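PDB 3RQB: uncharacterized protein from Alicyclobacillus acidocaldarius subsp. acidocaldarius, which is of unknown function but, as a double hot-dog protein of the acyl-CoA thioesterase family, probably hydrolyses acyl-CoA thioesters. Local coordinates for residues B[77-82]-B[97-102]; B[27-32]-B[71-76]; B[65-70]-B[104-109]. All coordinates share one frame; numbering follows the deposited sequence.

How the interactions relate
The three contacts lie within the N-terminal hot-dog domain. Interaction 1 pairs the hairpin strands 77-87 and 91-100, interaction 2 joins the end of strand 25-28 to the loop entering that hairpin, and interaction 3 pairs strands 61-69 and 103-113. The centres of interactions 1 and 2 lie about 11 Å apart, as do those of 1 and 3; 2 and 3 are about 14 Å apart. Phe78 N to Gly27 O (2.9 Å) and Gln100 NE2 to Lys74 O (2.9 Å) tie interaction 1 to interaction 2. Met98 N to Thr106 O (2.7 Å) ties it to interaction 3. Ala73 CB of interaction 2 packs on Val105 CG1 of interaction 3 at 3.6 Å.

Interaction 1 (B[77-82]-B[97-102]); sequences PFVIEA and TMMQDG
Over one face of the Phe78 ring sits the selenium of selenomethionine Met98, with SE 4.3 Å from the ring centroid and 24° off the normal, a Met-aromatic contact displaced toward the CG and CD1 rim. Phe78 CG lies between its own N and carbonyl carbon (chi1 58°), while the Met98 chain leaves anti to its N and bends at chi3, bringing CE round to Ile80 CD1 at 3.9 Å. The second flat group is the Gln100 amide. Its NE2 reaches Pro77 O at 3.2 Å, with that oxygen close to the amide plane but the donor well above the carbonyl plane, a bent bond beside a stronger one to Lys74 O. The backbones form an antiparallel hairpin, part of the sheet that wraps helix 41-53 in the hot-dog fold. Val79 and Met99 are hydrogen-bonded, Val79 N to Met99 O at 2.7 Å and Met99 N to Val79 O at 2.6 Å; Ile80 and Met98 are the next, non-hydrogen-bonded pair. These two run side by side toward helix 41-53, meeting Thr47 and Met48. On the face of the sheet away from Ile80 and Met98, the side chains of Val79 and selenomethionine Met99 cross obliquely, CG1 to CE 3.6 Å.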
# COMPACT_ATOMS: atom_id res chain seq x y z
N PRO B 77 -26.81 -8.86 -1.57
CA PRO B 77 -25.86 -9.94 -1.81
C PRO B 77 -24.83 -9.49 -2.85
O PRO B 77 -25.10 -8.63 -3.70
CB PRO B 77 -26.73 -11.05 -2.39
CG PRO B 77 -28.12 -10.74 -1.93
CD PRO B 77 -28.20 -9.25 -1.85
N PHE B 78 -23.65 -10.09 -2.74
CA PHE B 78 -22.54 -9.88 -3.66
C PHE B 78 -21.88 -11.23 -3.87
O PHE B 78 -22.21 -12.21 -3.19
CB PHE B 78 -21.51 -8.94 -3.09
CG PHE B 78 -20.95 -9.41 -1.80
CD1 PHE B 78 -19.89 -10.28 -1.77
CD2 PHE B 78 -21.51 -9.00 -0.60
CE1 PHE B 78 -19.38 -10.71 -0.57
CE2 PHE B 78 -21.01 -9.43 0.61
CZ PHE B 78 -19.94 -10.28 0.63
N VAL B 79 -20.97 -11.26 -4.82
CA VAL B 79 -20.23 -12.47 -5.13
C VAL B 79 -18.73 -12.16 -5.20
O VAL B 79 -18.34 -11.12 -5.73
CB VAL B 79 -20.71 -13.05 -6.46
CG1 VAL B 79 -19.55 -13.25 -7.42
CG2 VAL B 79 -21.45 -14.34 -6.22
N ILE B 80 -17.91 -13.04 -4.65
CA ILE B 80 -16.47 -12.84 -4.71
C ILE B 80 -15.78 -13.99 -5.39
O ILE B 80 -16.01 -15.14 -5.05
CB ILE B 80 -15.84 -12.71 -3.32
CG1 ILE B 80 -16.58 -11.64 -2.51
CG2 ILE B 80 -14.35 -12.38 -3.45
CD1 ILE B 80 -16.07 -11.47 -1.09
N GLU B 81 -14.92 -13.68 -6.34
CA GLU B 81 -14.16 -14.72 -7.01
C GLU B 81 -12.70 -14.61 -6.60
O GLU B 81 -12.00 -13.70 -7.04
CB GLU B 81 -14.29 -14.51 -8.50
CG GLU B 81 -13.66 -15.57 -9.35
CD GLU B 81 -13.96 -15.34 -10.81
OE1 GLU B 81 -15.10 -15.61 -11.23
OE2 GLU B 81 -13.05 -14.85 -11.52
N ALA B 82 -12.22 -15.56 -5.80
CA ALA B 82 -10.86 -15.48 -5.27
C ALA B 82 -9.89 -16.52 -5.87
O ALA B 82 -10.02 -17.71 -5.59
CB ALA B 82 -10.87 -15.57 -3.75
N THR B 97 -12.07 -10.48 -6.59
CA THR B 97 -13.03 -9.62 -7.24
C THR B 97 -14.41 -9.81 -6.62
O THR B 97 -14.88 -10.94 -6.46
CB THR B 97 -13.10 -9.96 -8.73
OG1 THR B 97 -11.76 -10.01 -9.27
CG2 THR B 97 -13.92 -8.92 -9.48
N MSE B 98 -15.07 -8.70 -6.28
CA MSE B 98 -16.41 -8.74 -5.72
C MSE B 98 -17.42 -8.12 -6.68
O MSE B 98 -17.27 -6.96 -7.07
CB MSE B 98 -16.46 -8.02 -4.37
CG MSE B 98 -17.88 -7.89 -3.80
SE MSE B 98 -17.99 -6.71 -2.26
CE MSE B 98 -16.69 -7.61 -1.06
N MSE B 99 -18.44 -8.88 -7.04
CA MSE B 99 -19.47 -8.41 -7.97
C MSE B 99 -20.86 -8.40 -7.36
O MSE B 99 -21.22 -9.30 -6.60
CB MSE B 99 -19.48 -9.27 -9.23
CG MSE B 99 -18.32 -8.98 -10.16
SE MSE B 99 -17.80 -10.52 -11.22
CE MSE B 99 -17.25 -11.73 -9.78
N GLN B 100 -21.64 -7.38 -7.71
CA GLN B 100 -23.07 -7.34 -7.43
C GLN B 100 -23.79 -6.98 -8.72
O GLN B 100 -23.39 -6.03 -9.41
CB GLN B 100 -23.39 -6.26 -6.41
CG GLN B 100 -23.32 -6.71 -5.00
CD GLN B 100 -23.39 -5.54 -4.06
OE1 GLN B 100 -22.98 -4.43 -4.40
NE2 GLN B 100 -23.91 -5.77 -2.86
N ASP B 101 -24.84 -7.72 -9.06
CA ASP B 101 -25.60 -7.43 -10.27
C ASP B 101 -24.68 -7.42 -11.50
O ASP B 101 -24.81 -6.55 -12.37
CB ASP B 101 -26.30 -6.07 -10.16
CG ASP B 101 -27.10 -5.92 -8.89
OD1 ASP B 101 -28.19 -6.52 -8.80
OD2 ASP B 101 -26.65 -5.18 -7.98
N GLY B 102 -23.75 -8.37 -11.56
CA GLY B 102 -22.89 -8.52 -12.72
C GLY B 102 -21.77 -7.50 -12.91
O GLY B 102 -20.95 -7.63 -13.80

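Interaction 2 (B[27-32]-B[71-76]); sequences GQVKAE and APAKVA
The isopropyl group of Val29 is the bump of this contact, pushed into a shallow hollow formed by the chain bend at Ala73, Lys74 and Val75. Val29 CG2, anti to the carbonyl carbon, faces Lys74 O and Ala73 CB (4.1 Å from the latter). CG1, anti to the Val29 N (chi1 171°), stays beside Val75, meeting its CG1 at 3.9 Å. Val75 lies alongside both Val29 and Ala31, its CG1 3.8 Å from Ala31 CB. Here strand 25-28 of the hot-dog sheet has just ended, and the loop between strands 61-69 and 77-87 crosses it at nearly a right angle, the touching parts, residues 27 to 31 and 73 to 76, running 99° apart. One hydrogen bond fixes the crossing: Val29 N donates to Ala76 O at 2.9 Å in an almost straight line (177°), although the donor stands above the carbonyl plane. Beyond the two segments, Pro39, Phe78 and Gln100 also pack on Val29, and Pro39 and Gln100 touch Ala73 as well. Val75 itself is exposed, with Tyr34 touching it.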
# COMPACT_ATOMS: atom_id res chain seq x y z
N GLY B 27 -21.88 -13.56 -0.20
CA GLY B 27 -22.05 -12.79 1.00
C GLY B 27 -23.12 -11.74 0.82
O GLY B 27 -23.66 -11.53 -0.27
N GLN B 28 -23.46 -11.08 1.92
CA GLN B 28 -24.39 -9.98 1.87
C GLN B 28 -23.68 -8.81 2.46
O GLN B 28 -22.93 -8.97 3.43
CB GLN B 28 -25.62 -10.29 2.71
CG GLN B 28 -26.74 -10.91 1.93
CD GLN B 28 -27.90 -11.34 2.81
OE1 GLN B 28 -27.71 -12.10 3.76
NE2 GLN B 28 -29.10 -10.84 2.51
N VAL B 29 -23.87 -7.64 1.86
CA VAL B 29 -23.43 -6.42 2.51
C VAL B 29 -24.43 -6.16 3.63
O VAL B 29 -25.64 -6.07 3.39
CB VAL B 29 -23.41 -5.22 1.54
CG1 VAL B 29 -23.17 -3.92 2.30
CG2 VAL B 29 -22.36 -5.42 0.47
N LYS B 30 -23.92 -6.05 4.85
CA LYS B 30 -24.76 -5.80 6.00
C LYS B 30 -25.09 -4.31 6.05
O LYS B 30 -24.22 -3.47 5.82
CB LYS B 30 -24.04 -6.22 7.28
CG LYS B 30 -24.60 -7.45 7.97
CD LYS B 30 -23.90 -7.65 9.31
CE LYS B 30 -24.85 -8.12 10.40
NZ LYS B 30 -24.53 -7.52 11.73
N ALA B 31 -26.33 -3.97 6.34
CA ALA B 31 -26.72 -2.57 6.42
C ALA B 31 -26.24 -1.95 7.73
O ALA B 31 -26.12 -0.73 7.84
CB ALA B 31 -28.20 -2.43 6.27
N GLU B 32 -25.97 -2.81 8.72
CA GLU B 32 -25.52 -2.35 10.03
C GLU B 32 -24.06 -1.84 10.01
O GLU B 32 -23.64 -1.11 10.91
CB GLU B 32 -25.71 -3.45 11.10
CG GLU B 32 -27.17 -3.92 11.30
CD GLU B 32 -27.61 -5.00 10.30
OE1 GLU B 32 -28.81 -5.37 10.30
OE2 GLU B 32 -26.76 -5.47 9.52
N ALA B 71 -16.28 0.99 -6.80
CA ALA B 71 -17.58 1.62 -6.78
C ALA B 71 -18.18 1.22 -5.45
O ALA B 71 -17.90 0.12 -4.97
CB ALA B 71 -18.42 1.10 -7.91
N PRO B 72 -18.97 2.11 -4.85
CA PRO B 72 -19.63 1.83 -3.56
C PRO B 72 -20.54 0.61 -3.66
O PRO B 72 -21.38 0.52 -4.56
CB PRO B 72 -20.46 3.10 -3.30
CG PRO B 72 -20.59 3.75 -4.63
CD PRO B 72 -19.33 3.45 -5.36
N ALA B 73 -20.39 -0.33 -2.74
CA ALA B 73 -21.19 -1.53 -2.80
C ALA B 73 -22.61 -1.24 -2.31
O ALA B 73 -22.80 -0.53 -1.32
CB ALA B 73 -20.54 -2.63 -1.99
N LYS B 74 -23.60 -1.77 -3.03
CA LYS B 74 -25.01 -1.71 -2.63
C LYS B 74 -25.17 -2.58 -1.40
O LYS B 74 -24.30 -3.42 -1.14
CB LYS B 74 -25.92 -2.20 -3.75
CG LYS B 74 -25.94 -1.32 -5.01
CD LYS B 74 -24.88 -1.74 -6.04
CE LYS B 74 -25.25 -1.24 -7.44
NZ LYS B 74 -26.34 -0.21 -7.41
N VAL B 75 -26.26 -2.44 -0.63
CA VAL B 75 -26.36 -3.38 0.47
C VAL B 75 -27.25 -4.44 -0.12
O VAL B 75 -28.49 -4.38 -0.14
CB VAL B 75 -27.06 -2.73 1.67
CG1 VAL B 75 -27.00 -3.66 2.87
CG2 VAL B 75 -26.42 -1.38 2.00
N ALA B 76 -26.55 -5.45 -0.59
CA ALA B 76 -27.09 -6.47 -1.44
C ALA B 76 -26.27 -7.70 -1.22
O ALA B 76 -25.15 -7.61 -0.73
CB ALA B 76 -27.05 -6.04 -2.91

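Interaction 3 (B[65-70]-B[104-109]); sequences LTVNFA and VVTTAT
Asn68 and Thr107 form a hydrogen-bonded antiparallel pair, joined by two backbone bonds: Asn68 N donates a hydrogen bond to Thr107 O at 2.6 Å, nearly along the C=O axis, and Thr107 N donates one to Asn68 O at 3.0 Å, in the carbonyl plane. Thr66 and Thr109 repeat the pattern, with Thr66 N to Thr109 O at 3.0 Å and Thr109 N to Thr66 O at 2.9 Å. Where strand 61-69 runs out, Ala70 N still reaches Val105 O at 2.9 Å, but through a bond bent to 132°. That bend coincides with a classic beta bulge, in which Val105 and Thr106 together face Met98 on the neighbouring strand 91-100.

The side chains sort onto two faces. Thr66, Asn68, Thr107 and Thr109 line one, turned toward the second subunit, where Asn68 OD1 is hydrogen-bonded to Thr109 OG1 of that subunit. Thr66 OG1 has a partner in Thr212 OG1 of strand 206-215, from the C-terminal hot-dog half. On the opposite face, Val67, Phe69, Thr106 and Ala108 project, and helix 41-53 lies against it, with Ala45 on Val67 and Met48 on Thr106 and Ala108. The Val67 and Thr106 side chains cross obliquely, CG1 to CG2 3.5 Å, and Val67 CG1 also lies over one face of the Phe69 ring. Ala108 CB packs against both Val67 CG2 and Leu65 CD1, at 4.0 Å and 3.9 Å. With CG anti to the backbone N and chi2 near 50°, Leu65 brings CD1 toward the partner strand.

The split in chemistry implies two roles for one strand pair: a largely apolar face that packs on the central hot-dog helix, and a face of hydroxyls and one amide whose buried polar groups are met partly across the subunit interface.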
# COMPACT_ATOMS: atom_id res chain seq x y z
N LEU B 65 -2.43 -7.10 2.26
CA LEU B 65 -3.70 -6.92 1.57
C LEU B 65 -3.80 -5.52 0.96
O LEU B 65 -3.50 -4.52 1.61
CB LEU B 65 -4.87 -7.13 2.52
CG LEU B 65 -6.23 -6.93 1.84
CD1 LEU B 65 -6.33 -7.74 0.53
CD2 LEU B 65 -7.39 -7.28 2.76
N THR B 66 -4.23 -5.47 -0.30
CA THR B 66 -4.55 -4.22 -0.97
C THR B 66 -5.95 -4.36 -1.53
O THR B 66 -6.21 -5.27 -2.31
CB THR B 66 -3.57 -3.93 -2.13
OG1 THR B 66 -2.28 -3.60 -1.60
CG2 THR B 66 -4.10 -2.77 -2.98
N VAL B 67 -6.84 -3.48 -1.10
CA VAL B 67 -8.22 -3.48 -1.57
C VAL B 67 -8.47 -2.20 -2.31
O VAL B 67 -8.20 -1.12 -1.80
CB VAL B 67 -9.24 -3.51 -0.41
CG1 VAL B 67 -10.66 -3.42 -0.95
CG2 VAL B 67 -9.06 -4.74 0.46
N ASN B 68 -8.99 -2.32 -3.52
CA ASN B 68 -9.38 -1.16 -4.30
C ASN B 68 -10.90 -1.10 -4.43
O ASN B 68 -11.52 -2.08 -4.87
CB ASN B 68 -8.72 -1.22 -5.68
CG ASN B 68 -7.28 -1.67 -5.59
OD1 ASN B 68 -6.91 -2.74 -6.10
ND2 ASN B 68 -6.46 -0.88 -4.92
N PHE B 69 -11.50 0.03 -4.05
CA PHE B 69 -12.95 0.15 -4.13
C PHE B 69 -13.35 0.80 -5.46
O PHE B 69 -13.20 2.02 -5.67
CB PHE B 69 -13.49 0.98 -2.97
CG PHE B 69 -13.00 0.52 -1.61
CD1 PHE B 69 -13.81 -0.26 -0.80
CD2 PHE B 69 -11.74 0.87 -1.15
CE1 PHE B 69 -13.36 -0.69 0.46
CE2 PHE B 69 -11.28 0.45 0.10
CZ PHE B 69 -12.09 -0.33 0.91
N ALA B 70 -13.92 -0.03 -6.33
CA ALA B 70 -14.18 0.33 -7.72
C ALA B 70 -15.42 1.18 -7.79
O ALA B 70 -15.57 2.01 -8.68
CB ALA B 70 -14.34 -0.90 -8.55
N VAL B 104 -18.40 -5.18 -11.44
CA VAL B 104 -17.34 -5.22 -10.45
C VAL B 104 -17.42 -4.06 -9.47
O VAL B 104 -17.33 -2.89 -9.84
CB VAL B 104 -15.95 -5.19 -11.06
CG1 VAL B 104 -14.93 -5.26 -9.94
CG2 VAL B 104 -15.77 -6.34 -12.02
N VAL B 105 -17.52 -4.43 -8.21
CA VAL B 105 -17.66 -3.52 -7.09
C VAL B 105 -16.31 -3.23 -6.43
O VAL B 105 -15.93 -2.07 -6.26
CB VAL B 105 -18.67 -4.06 -6.07
CG1 VAL B 105 -18.33 -3.57 -4.68
CG2 VAL B 105 -20.07 -3.62 -6.47
N THR B 106 -15.66 -4.30 -5.97
CA THR B 106 -14.39 -4.20 -5.25
C THR B 106 -13.36 -5.24 -5.73
O THR B 106 -13.73 -6.35 -6.08
CB THR B 106 -14.66 -4.37 -3.74
OG1 THR B 106 -15.55 -3.33 -3.32
CG2 THR B 106 -13.37 -4.31 -2.94
N THR B 107 -12.08 -4.87 -5.77
CA THR B 107 -10.99 -5.81 -6.05
C THR B 107 -9.89 -5.75 -5.00
O THR B 107 -9.69 -4.73 -4.33
CB THR B 107 -10.33 -5.63 -7.44
OG1 THR B 107 -9.39 -4.54 -7.42
CG2 THR B 107 -11.39 -5.41 -8.51
N ALA B 108 -9.16 -6.85 -4.86
CA ALA B 108 -8.13 -6.95 -3.85
C ALA B 108 -7.05 -7.93 -4.28
O ALA B 108 -7.30 -8.84 -5.07
CB ALA B 108 -8.73 -7.38 -2.52
N THR B 109 -5.84 -7.73 -3.77
CA THR B 109 -4.78 -8.70 -3.94
C THR B 109 -4.25 -9.03 -2.55
O THR B 109 -4.23 -8.18 -1.66
CB THR B 109 -3.64 -8.20 -4.88
OG1 THR B 109 -3.00 -7.05 -4.30
CG2 THR B 109 -4.19 -7.84 -6.26